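Local coordinates for protein UDP-N-acetylglucosamine 2-epimerase (Methanocaldococcus jannaschii, PDB 4NES) that probably catalyses the reversible epimerization at C-2 that interconverts UDP-N-acetylglucosamine and UDP-N-acetylmannosamine, at residues E77-L82 with A103-K108; L120-R125 with N308-E313; D173-N178 with V269-F274. All coordinates share one frame; numbering follows the deposited sequence.

Contact 1. Residues E77-L82 with A103-K108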
loop_
_atom_site.group_PDB
_atom_site.type_symbol
_atom_site.label_atom_id
_atom_site.label_comp_id
_atom_site.label_asym_id
_atom_site.label_seq_id
_atom_site.Cartn_x
_atom_site.Cartn_y
_atom_site.Cartn_z
ATOM N N GLU A 77 -3.551 16.101 -1.144
ATOM C CA GLU A 77 -4.565 16.860 -1.863
ATOM C C GLU A 77 -5.857 16.088 -2.091
ATOM O O GLU A 77 -6.939 16.669 -2.022
ATOM C CB GLU A 77 -4.015 17.381 -3.192
ATOM C CG GLU A 77 -2.872 18.371 -3.023
ATOM C CD GLU A 77 -3.257 19.581 -2.198
ATOM O OE1 GLU A 77 -4.352 20.131 -2.420
ATOM O OE2 GLU A 77 -2.454 19.991 -1.338
ATOM N N ILE A 78 -5.756 14.786 -2.338
ATOM C CA ILE A 78 -6.959 13.977 -2.489
ATOM C C ILE A 78 -7.700 13.945 -1.159
ATOM O O ILE A 78 -8.920 14.023 -1.123
ATOM C CB ILE A 78 -6.645 12.537 -2.956
ATOM C CG1 ILE A 78 -6.143 12.530 -4.394
ATOM C CG2 ILE A 78 -7.867 11.642 -2.880
ATOM C CD1 ILE A 78 -5.674 11.154 -4.844
ATOM N N GLU A 79 -6.972 13.857 -0.052
ATOM C CA GLU A 79 -7.641 13.797 1.238
ATOM C C GLU A 79 -8.431 15.064 1.538
ATOM O O GLU A 79 -9.520 14.988 2.100
ATOM C CB GLU A 79 -6.655 13.516 2.362
ATOM C CG GLU A 79 -7.359 13.349 3.697
ATOM C CD GLU A 79 -6.424 13.027 4.819
ATOM O OE1 GLU A 79 -5.563 13.876 5.118
ATOM O OE2 GLU A 79 -6.563 11.926 5.402
ATOM N N LYS A 80 -7.898 16.221 1.161
ATOM C CA LYS A 80 -8.625 17.472 1.357
ATOM C C LYS A 80 -9.983 17.436 0.657
ATOM O O LYS A 80 -11.004 17.826 1.239
ATOM C CB LYS A 80 -7.811 18.654 0.842
ATOM C CG LYS A 80 -6.595 18.993 1.687
ATOM C CD LYS A 80 -5.791 20.110 1.025
ATOM C CE LYS A 80 -4.528 20.430 1.798
ATOM N NZ LYS A 80 -3.692 21.423 1.061
ATOM N N VAL A 81 -10.003 16.942 -0.578
ATOM C CA VAL A 81 -11.249 16.827 -1.318
ATOM C C VAL A 81 -12.200 15.813 -0.697
ATOM O O VAL A 81 -13.384 16.104 -0.521
ATOM C CB VAL A 81 -11.001 16.461 -2.782
ATOM C CG1 VAL A 81 -12.336 16.288 -3.498
ATOM C CG2 VAL A 81 -10.163 17.534 -3.462
ATOM N N LEU A 82 -11.693 14.634 -0.343
ATOM C CA LEU A 82 -12.571 13.589 0.187
ATOM C C LEU A 82 -13.139 13.930 1.565
ATOM O O LEU A 82 -14.262 13.530 1.886
ATOM C CB LEU A 82 -11.886 12.218 0.193
ATOM C CG LEU A 82 -11.502 11.670 -1.187
ATOM C CD1 LEU A 82 -10.926 10.271 -1.055
ATOM C CD2 LEU A 82 -12.685 11.682 -2.157
ATOM N N ALA A 103 -6.784 5.195 -3.589
ATOM C CA ALA A 103 -7.194 4.057 -2.759
ATOM C C ALA A 103 -6.706 4.181 -1.317
ATOM O O ALA A 103 -7.449 3.879 -0.377
ATOM C CB ALA A 103 -6.707 2.745 -3.371
ATOM N N LEU A 104 -5.460 4.605 -1.151
ATOM C CA LEU A 104 -4.886 4.736 0.173
ATOM C C LEU A 104 -5.588 5.823 0.984
ATOM O O LEU A 104 -5.848 5.635 2.174
ATOM C CB LEU A 104 -3.390 5.005 0.074
ATOM C CG LEU A 104 -2.656 5.042 1.410
ATOM C CD1 LEU A 104 -3.015 3.831 2.275
ATOM C CD2 LEU A 104 -1.163 5.077 1.146
ATOM N N VAL A 105 -5.907 6.952 0.357
ATOM C CA VAL A 105 -6.631 7.997 1.070
ATOM C C VAL A 105 -8.002 7.484 1.490
ATOM O O VAL A 105 -8.394 7.609 2.649
ATOM C CB VAL A 105 -6.811 9.280 0.223
ATOM C CG1 VAL A 105 -7.765 10.237 0.922
ATOM C CG2 VAL A 105 -5.476 9.962 -0.033
ATOM N N ALA A 106 -8.727 6.904 0.540
ATOM C CA ALA A 106 -10.079 6.435 0.808
ATOM C C ALA A 106 -10.118 5.374 1.902
ATOM O O ALA A 106 -10.960 5.425 2.793
ATOM C CB ALA A 106 -10.734 5.927 -0.468
ATOM N N SER A 107 -9.186 4.429 1.854
ATOM C CA SER A 107 -9.148 3.347 2.832
ATOM C C SER A 107 -8.995 3.856 4.263
ATOM O O SER A 107 -9.666 3.364 5.169
ATOM C CB SER A 107 -8.034 2.345 2.489
ATOM O OG SER A 107 -6.757 2.883 2.750
ATOM N N LYS A 108 -8.135 4.846 4.476
ATOM C CA LYS A 108 -7.949 5.379 5.822
ATOM C C LYS A 108 -9.133 6.233 6.274
ATOM O O LYS A 108 -9.348 6.417 7.465
ATOM C CB LYS A 108 -6.650 6.183 5.928
ATOM C CG LYS A 108 -5.371 5.352 5.760
ATOM C CD LYS A 108 -5.161 4.412 6.955
ATOM C CE LYS A 108 -3.858 3.616 6.834
ATOM N NZ LYS A 108 -2.638 4.469 7.025
HETATM O O HOH W 1 -6.551 9.251 4.286
#
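Val105 enters the groove between Ile78, Glu79 and Leu82, and its two methyl groups divide the work. With CG1 anti to the backbone N (chi1 170°), that branch is set against the facing helix. It touches the backbone at Glu79 CA, 3.6 Å from Val105 CG1, and meets the end of a leucine branch, with Leu82 CD1 3.7 Å from the same CG1. The other methyl, CG2, faces Ile78, whose own CG2 lies 4.0 Å from Val105 CB. The side chains cross obliquely, as do the short helical segments, whose axes approach to 9.4 Å at -44°. Ala106 adds a lighter apolar contact to Leu82 CD1.

Beside this close apolar packing the contact is looser and polar. No direct hydrogen bond joins the segments; instead a water donates both to Glu79 OE2, at 2.9 Å, and to Val105 O, at 3.0 Å. The Glu79 carboxylate is held mainly by the second subunit, accepting hydrogen bonds from Thr66 OG1, Gly68 N and Glu69 N of that chain, a setting that would be expected to favour its charged form. Lys108 also reaches Asn97 and Asn132 of the second subunit.

Helices 67-85 and 97-108 precede and follow strand 89-93, and such side-by-side packing of successive helices is typical of the alpha/beta layers of a Rossmann-like domain, here bordering the dimer interface.

Contact 2. Residues L120-R125 with N308-E313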
loop_
_atom_site.group_PDB
_atom_site.type_symbol
_atom_site.label_atom_id
_atom_site.label_comp_id
_atom_site.label_asym_id
_atom_site.label_seq_id
_atom_site.Cartn_x
_atom_site.Cartn_y
_atom_site.Cartn_z
ATOM N N LEU A 120 -4.736 -8.086 -12.042
ATOM C CA LEU A 120 -3.711 -8.328 -13.055
ATOM C C LEU A 120 -2.354 -8.472 -12.358
ATOM O O LEU A 120 -2.042 -7.724 -11.424
ATOM C CB LEU A 120 -3.657 -7.197 -14.078
ATOM C CG LEU A 120 -4.771 -7.114 -15.125
ATOM C CD1 LEU A 120 -6.125 -6.919 -14.503
ATOM C CD2 LEU A 120 -4.470 -5.978 -16.095
ATOM N N ARG A 121 -1.556 -9.448 -12.787
ATOM C CA ARG A 121 -0.230 -9.650 -12.197
ATOM C C ARG A 121 0.810 -9.979 -13.259
ATOM O O ARG A 121 0.609 -10.883 -14.072
ATOM C CB ARG A 121 -0.257 -10.782 -11.160
ATOM C CG ARG A 121 -1.196 -10.571 -9.964
ATOM C CD ARG A 121 -0.648 -9.504 -9.016
ATOM N NE ARG A 121 -1.497 -9.338 -7.840
ATOM C CZ ARG A 121 -2.489 -8.459 -7.743
ATOM N NH1 ARG A 121 -2.775 -7.642 -8.753
ATOM N NH2 ARG A 121 -3.199 -8.397 -6.621
ATOM N N SER A 122 1.922 -9.256 -13.225
ATOM C CA SER A 122 3.104 -9.608 -14.010
ATOM C C SER A 122 4.066 -10.435 -13.158
ATOM O O SER A 122 4.943 -11.118 -13.691
ATOM C CB SER A 122 3.820 -8.345 -14.468
ATOM O OG SER A 122 4.412 -7.707 -13.349
ATOM N N PHE A 123 3.910 -10.347 -11.836
ATOM C CA PHE A 123 4.817 -10.975 -10.865
ATOM C C PHE A 123 6.239 -10.439 -10.963
ATOM O O PHE A 123 7.206 -11.093 -10.566
ATOM C CB PHE A 123 4.750 -12.502 -10.950
ATOM C CG PHE A 123 3.364 -13.035 -10.765
ATOM C CD1 PHE A 123 2.736 -12.945 -9.532
ATOM C CD2 PHE A 123 2.674 -13.587 -11.827
ATOM C CE1 PHE A 123 1.445 -13.419 -9.363
ATOM C CE2 PHE A 123 1.381 -14.061 -11.668
ATOM C CZ PHE A 123 0.772 -13.980 -10.426
ATOM N N ASP A 124 6.334 -9.232 -11.500
ATOM C CA ASP A 124 7.546 -8.441 -11.480
ATOM C C ASP A 124 7.265 -7.383 -10.427
ATOM O O ASP A 124 7.249 -6.191 -10.739
ATOM C CB ASP A 124 7.728 -7.771 -12.845
ATOM C CG ASP A 124 9.118 -7.199 -13.050
ATOM O OD1 ASP A 124 9.892 -7.094 -12.075
ATOM O OD2 ASP A 124 9.431 -6.849 -14.208
ATOM N N ARG A 125 7.031 -7.812 -9.183
ATOM C CA ARG A 125 6.618 -6.895 -8.110
ATOM C C ARG A 125 7.705 -5.866 -7.769
ATOM O O ARG A 125 7.616 -5.147 -6.771
ATOM C CB ARG A 125 6.111 -7.651 -6.864
ATOM C CG ARG A 125 5.046 -6.885 -6.062
ATOM C CD ARG A 125 4.458 -7.680 -4.880
ATOM N NE ARG A 125 3.398 -8.604 -5.294
ATOM C CZ ARG A 125 2.645 -9.316 -4.458
ATOM N NH1 ARG A 125 2.820 -9.216 -3.141
ATOM N NH2 ARG A 125 1.709 -10.128 -4.942
ATOM N N ASN A 308 7.807 -9.925 -19.346
ATOM C CA ASN A 308 6.585 -10.510 -18.818
ATOM C C ASN A 308 5.436 -9.569 -19.100
ATOM O O ASN A 308 5.643 -8.439 -19.540
ATOM C CB ASN A 308 6.702 -10.756 -17.318
ATOM C CG ASN A 308 7.226 -9.558 -16.585
ATOM O OD1 ASN A 308 6.615 -8.491 -16.612
ATOM N ND2 ASN A 308 8.375 -9.713 -15.932
ATOM N N THR A 309 4.221 -10.043 -18.867
ATOM C CA THR A 309 3.054 -9.202 -19.051
ATOM C C THR A 309 2.029 -9.516 -17.973
ATOM O O THR A 309 2.012 -10.617 -17.421
ATOM C CB THR A 309 2.424 -9.380 -20.460
ATOM O OG1 THR A 309 1.263 -8.548 -20.561
ATOM C CG2 THR A 309 2.004 -10.835 -20.696
ATOM N N GLU A 310 1.185 -8.545 -17.659
ATOM C CA GLU A 310 0.115 -8.774 -16.700
ATOM C C GLU A 310 -1.191 -9.069 -17.419
ATOM O O GLU A 310 -2.231 -9.210 -16.786
ATOM C CB GLU A 310 -0.032 -7.623 -15.688
ATOM C CG GLU A 310 -0.244 -6.242 -16.272
ATOM C CD GLU A 310 0.988 -5.739 -16.977
ATOM O OE1 GLU A 310 2.027 -5.544 -16.309
ATOM O OE2 GLU A 310 0.917 -5.571 -18.206
ATOM N N ARG A 311 -1.130 -9.185 -18.743
ATOM C CA ARG A 311 -2.265 -9.743 -19.479
ATOM C C ARG A 311 -1.815 -10.964 -20.274
ATOM O O ARG A 311 -1.753 -10.943 -21.509
ATOM C CB ARG A 311 -3.053 -8.697 -20.315
ATOM C CG ARG A 311 -2.238 -7.672 -21.089
ATOM C CD ARG A 311 -1.822 -6.488 -20.220
ATOM N NE ARG A 311 -2.935 -5.626 -19.814
ATOM C CZ ARG A 311 -2.800 -4.565 -19.023
ATOM N NH1 ARG A 311 -1.616 -4.254 -18.520
ATOM N NH2 ARG A 311 -3.859 -3.831 -18.712
ATOM N N PRO A 312 -1.503 -12.058 -19.556
ATOM C CA PRO A 312 -0.966 -13.268 -20.170
ATOM C C PRO A 312 -1.975 -13.946 -21.073
ATOM O O PRO A 312 -1.563 -14.773 -21.872
ATOM C CB PRO A 312 -0.655 -14.164 -18.961
ATOM C CG PRO A 312 -1.592 -13.679 -17.903
ATOM C CD PRO A 312 -1.613 -12.209 -18.091
ATOM N N GLU A 313 -3.256 -13.599 -20.941
ATOM C CA GLU A 313 -4.288 -14.196 -21.777
ATOM C C GLU A 313 -4.024 -13.889 -23.259
ATOM O O GLU A 313 -4.329 -14.697 -24.129
ATOM C CB GLU A 313 -5.686 -13.731 -21.338
ATOM C CG GLU A 313 -5.839 -13.564 -19.806
ATOM C CD GLU A 313 -5.267 -12.255 -19.312
ATOM O OE1 GLU A 313 -4.767 -11.513 -20.168
ATOM O OE2 GLU A 313 -5.326 -11.935 -18.072
HETATM O O HOH W 2 -3.062 -11.079 -14.997
HETATM O O HOH W 3 1.932 -12.950 -15.733
#
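Leu120 and Ser122 meet Glu310 and its neighbours at the junction of the two domains of the GT-B fold, beside the nucleotide cleft: the Arg311 side chain is about 6 Å from bound UDP and about 9 Å from that of His207, the probable active-site residue. The two loops run antiparallel with no direct hydrogen bond. Glu310 CA points a C-H at Arg121 O (3.4 Å, 155° at the hydrogen). Two waters bridge the backbones: one accepts from Arg121 N and donates to Glu310 O, the other donates to Arg121 O and Thr309 O.

Leu120 CD2 lies over one face of the Arg311 guanidinium, offset toward the rim and 3.4 Å from NH2. In the plane of that group, NH1 forms a salt bridge with Glu310 OE2 at 2.9 Å; NH2 forms another with Glu293, and Glu310 OE2 a second with Arg306. At the other end Asn308 OD1 rests 3.5 Å from Ser122 CB, and Asn308 ND2 3.5 Å from Asp124 OD2, the amide and carboxylate planes 86° apart. Ser122 OG accepts from Asp124 N, an ST turn.

Loops after parallel strands of the two domains line the interdomain cleft of the GT-B fold, as this pair does.

Contact 3. Residues D173-N178 with V269-F274. With UDP (uridine-5'-diphosphate), chain C.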
loop_
_atom_site.group_PDB
_atom_site.type_symbol
_atom_site.label_atom_id
_atom_site.label_comp_id
_atom_site.label_asym_id
_atom_site.label_seq_id
_atom_site.Cartn_x
_atom_site.Cartn_y
_atom_site.Cartn_z
ATOM N N ASP A 173 -15.352 -2.347 -24.162
ATOM C CA ASP A 173 -16.407 -1.347 -24.348
ATOM C C ASP A 173 -15.870 -0.150 -25.126
ATOM O O ASP A 173 -16.494 0.320 -26.073
ATOM C CB ASP A 173 -16.900 -0.747 -23.019
ATOM C CG ASP A 173 -17.283 -1.770 -21.957
ATOM O OD1 ASP A 173 -16.746 -2.891 -21.906
ATOM O OD2 ASP A 173 -18.109 -1.389 -21.096
ATOM N N ALA A 174 -14.727 0.375 -24.694
ATOM C CA ALA A 174 -14.175 1.591 -25.282
ATOM C C ALA A 174 -13.809 1.389 -26.752
ATOM O O ALA A 174 -14.128 2.224 -27.612
ATOM C CB ALA A 174 -12.969 2.065 -24.497
ATOM N N THR A 175 -13.161 0.270 -27.042
ATOM C CA THR A 175 -12.727 -0.009 -28.401
ATOM C C THR A 175 -13.970 -0.232 -29.263
ATOM O O THR A 175 -14.015 0.191 -30.425
ATOM C CB THR A 175 -11.753 -1.219 -28.441
ATOM O OG1 THR A 175 -10.719 -1.037 -27.466
ATOM C CG2 THR A 175 -11.113 -1.349 -29.801
ATOM N N LEU A 176 -14.998 -0.840 -28.671
ATOM C CA LEU A 176 -16.272 -1.105 -29.340
ATOM C C LEU A 176 -17.216 0.104 -29.432
ATOM O O LEU A 176 -18.058 0.150 -30.337
ATOM C CB LEU A 176 -16.998 -2.270 -28.658
ATOM C CG LEU A 176 -16.813 -3.690 -29.202
ATOM C CD1 LEU A 176 -17.791 -3.932 -30.352
ATOM C CD2 LEU A 176 -15.380 -3.955 -29.647
ATOM N N GLN A 177 -17.109 1.061 -28.508
ATOM C CA GLN A 177 -17.914 2.289 -28.590
ATOM C C GLN A 177 -17.306 3.274 -29.607
ATOM O O GLN A 177 -18.037 4.031 -30.252
ATOM C CB GLN A 177 -18.233 2.933 -27.191
ATOM C CG GLN A 177 -17.043 3.310 -26.231
ATOM C CD GLN A 177 -17.437 3.793 -24.781
ATOM O OE1 GLN A 177 -16.814 4.718 -24.231
ATOM N NE2 GLN A 177 -18.428 3.148 -24.177
ATOM N N ASN A 178 -15.988 3.205 -29.807
ATOM C CA ASN A 178 -15.250 4.245 -30.540
ATOM C C ASN A 178 -14.675 3.882 -31.919
ATOM O O ASN A 178 -14.403 4.783 -32.721
ATOM C CB ASN A 178 -14.153 4.858 -29.658
ATOM C CG ASN A 178 -14.718 5.635 -28.486
ATOM O OD1 ASN A 178 -15.199 6.758 -28.643
ATOM N ND2 ASN A 178 -14.673 5.037 -27.305
ATOM N N VAL A 269 -1.306 10.932 -30.129
ATOM C CA VAL A 269 -2.556 11.317 -30.793
ATOM C C VAL A 269 -3.777 10.920 -29.975
ATOM O O VAL A 269 -3.678 10.181 -28.994
ATOM C CB VAL A 269 -2.662 10.702 -32.207
ATOM C CG1 VAL A 269 -1.503 11.170 -33.078
ATOM C CG2 VAL A 269 -2.709 9.176 -32.120
ATOM N N GLY A 270 -4.944 11.414 -30.384
ATOM C CA GLY A 270 -6.198 11.099 -29.716
ATOM C C GLY A 270 -6.580 9.640 -29.891
ATOM O O GLY A 270 -5.995 8.924 -30.712
ATOM N N TYR A 271 -7.553 9.196 -29.102
ATOM C CA TYR A 271 -7.973 7.797 -29.119
ATOM C C TYR A 271 -8.535 7.356 -30.471
ATOM O O TYR A 271 -8.240 6.263 -30.949
ATOM C CB TYR A 271 -8.998 7.556 -28.018
ATOM C CG TYR A 271 -9.264 6.101 -27.730
ATOM C CD1 TYR A 271 -8.222 5.214 -27.540
ATOM C CD2 TYR A 271 -10.571 5.622 -27.629
ATOM C CE1 TYR A 271 -8.461 3.882 -27.261
ATOM C CE2 TYR A 271 -10.818 4.287 -27.347
ATOM C CZ TYR A 271 -9.750 3.425 -27.168
ATOM O OH TYR A 271 -9.980 2.096 -26.885
ATOM N N LEU A 272 -9.342 8.205 -31.095
ATOM C CA LEU A 272 -9.939 7.844 -32.377
ATOM C C LEU A 272 -8.863 7.641 -33.438
ATOM O O LEU A 272 -8.878 6.666 -34.205
ATOM C CB LEU A 272 -10.933 8.914 -32.832
ATOM C CG LEU A 272 -12.082 9.178 -31.870
ATOM C CD1 LEU A 272 -12.947 10.311 -32.416
ATOM C CD2 LEU A 272 -12.916 7.926 -31.661
ATOM N N GLU A 273 -7.921 8.574 -33.467
ATOM C CA GLU A 273 -6.794 8.496 -34.373
ATOM C C GLU A 273 -5.954 7.246 -34.100
ATOM O O GLU A 273 -5.554 6.535 -35.027
ATOM C CB GLU A 273 -5.949 9.767 -34.240
ATOM C CG GLU A 273 -6.628 11.022 -34.808
ATOM C CD GLU A 273 -7.648 11.638 -33.870
ATOM O OE1 GLU A 273 -7.682 11.286 -32.669
ATOM O OE2 GLU A 273 -8.429 12.490 -34.341
ATOM N N PHE A 274 -5.694 6.969 -32.824
ATOM C CA PHE A 274 -4.848 5.832 -32.493
ATOM C C PHE A 274 -5.516 4.499 -32.816
ATOM O O PHE A 274 -4.855 3.569 -33.280
ATOM C CB PHE A 274 -4.374 5.875 -31.038
ATOM C CG PHE A 274 -3.176 5.016 -30.799
ATOM C CD1 PHE A 274 -1.943 5.392 -31.303
ATOM C CD2 PHE A 274 -3.286 3.812 -30.119
ATOM C CE1 PHE A 274 -0.826 4.591 -31.118
ATOM C CE2 PHE A 274 -2.164 3.014 -29.924
ATOM C CZ PHE A 274 -0.942 3.409 -30.433
HETATM N N1 UDP C . -3.270 5.702 -26.977
HETATM C C2 UDP C . -3.755 6.794 -27.615
HETATM N N3 UDP C . -2.933 7.544 -28.380
HETATM C C4 UDP C . -1.624 7.251 -28.538
HETATM C C5 UDP C . -1.085 6.131 -27.892
HETATM C C6 UDP C . -1.951 5.371 -27.098
HETATM O O2 UDP C . -4.943 7.105 -27.502
HETATM O O4 UDP C . -0.819 8.063 -29.332
HETATM C "C1'" UDP C . -4.104 4.871 -26.091
HETATM C "C2'" UDP C . -4.258 3.478 -26.408
HETATM O "O2'" UDP C . -5.215 3.303 -27.427
HETATM C "C3'" UDP C . -4.618 2.878 -25.116
HETATM C "C4'" UDP C . -3.981 3.745 -24.134
HETATM O "O4'" UDP C . -3.440 4.840 -24.829
HETATM O "O3'" UDP C . -5.996 2.835 -24.871
HETATM C "C5'" UDP C . -2.854 3.098 -23.404
HETATM O "O5'" UDP C . -2.185 4.003 -22.560
HETATM P PA UDP C . -0.635 3.897 -22.250
HETATM O O1A UDP C . -0.084 5.303 -22.149
HETATM O O2A UDP C . 0.037 3.086 -23.337
HETATM O O3A UDP C . -0.461 3.240 -20.826
HETATM P PB UDP C . -0.604 1.785 -20.260
HETATM O O1B UDP C . -1.804 1.096 -20.893
HETATM O O2B UDP C . 0.681 1.039 -20.511
HETATM O O3B UDP C . -0.800 2.035 -18.791
#
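Tyr271 spans a buried helix-to-helix contact beside the uridine end of the UDP pocket, with Ala174, Thr175 and Asn178 of helix 170-183 around its hydroxyl end and one edge. Helix 170-183 follows strand 164-166 of the first sheet, whereas helix 271-280 follows strand 263-266 of the second.

The tyrosine CG is anti to the backbone N (chi1 -167°), and the ring beyond it reaches across to helix 170-183. There the phenol oxygen OH lies 3.8 Å from Ala174 CB. Asn178 approaches the ring edge, its ND2 3.9 Å from Tyr271 CE2 and its amide plane 76° from that of the ring. The amide is kept in this orientation by a bond within its own helix, from Asn178 ND2 to Ala174 O, with the acceptor close to the amide plane. Leu272 crosses Asn178 at about a right angle, its CD2 3.9 Å from Asn178 CB.

Pockets of this sort, formed where loops and helix starts follow the parallel strands of a Rossmann-like domain, are how GT-B proteins receive a nucleotide. Gly270 is the N-cap of helix 271-280, and Val269 just before it hydrogen-bonds the uracil through its backbone: Val269 N donates to UDP O4 at 3.0 Å (167°), and UDP N3 donates to Val269 O at 2.8 Å. Phe274, in the first turn of the helix, presents a ring face to the base, with UDP C5 over the ring centre and 3.4 Å above its plane.

Tyr271 touches the nucleotide with the other edge of its ring, CE1 coming to 3.3 Å from UDP O2'. Its OH is hydrogen-bonded to Glu294 OE2, while Glu294 OE1 is itself bonded to UDP, so Tyr271 both touches the nucleotide and helps position a carboxylate that binds it.

Overall arrangement
All three contacts are buried, yet they share no helix, strand or loop. Contact 1, farthest from the chain centre, closes before the others open and is internal to the first Rossmann-like domain; its chemistry is aliphatic, with the Glu79 carboxylate and Lys108 amine bonded to the second subunit. Contact 3 falls between the two segments of contact 2; both lie nearer the centre, on opposite sides of it, and each joins an element following a strand of the first sheet to one following a strand of the second. Contact 2 joins loops through waters, a CA-H...O contact and packing, its ion pairs lying within and around the second loop; contact 3 joins helices through an aromatic ring beside UDP.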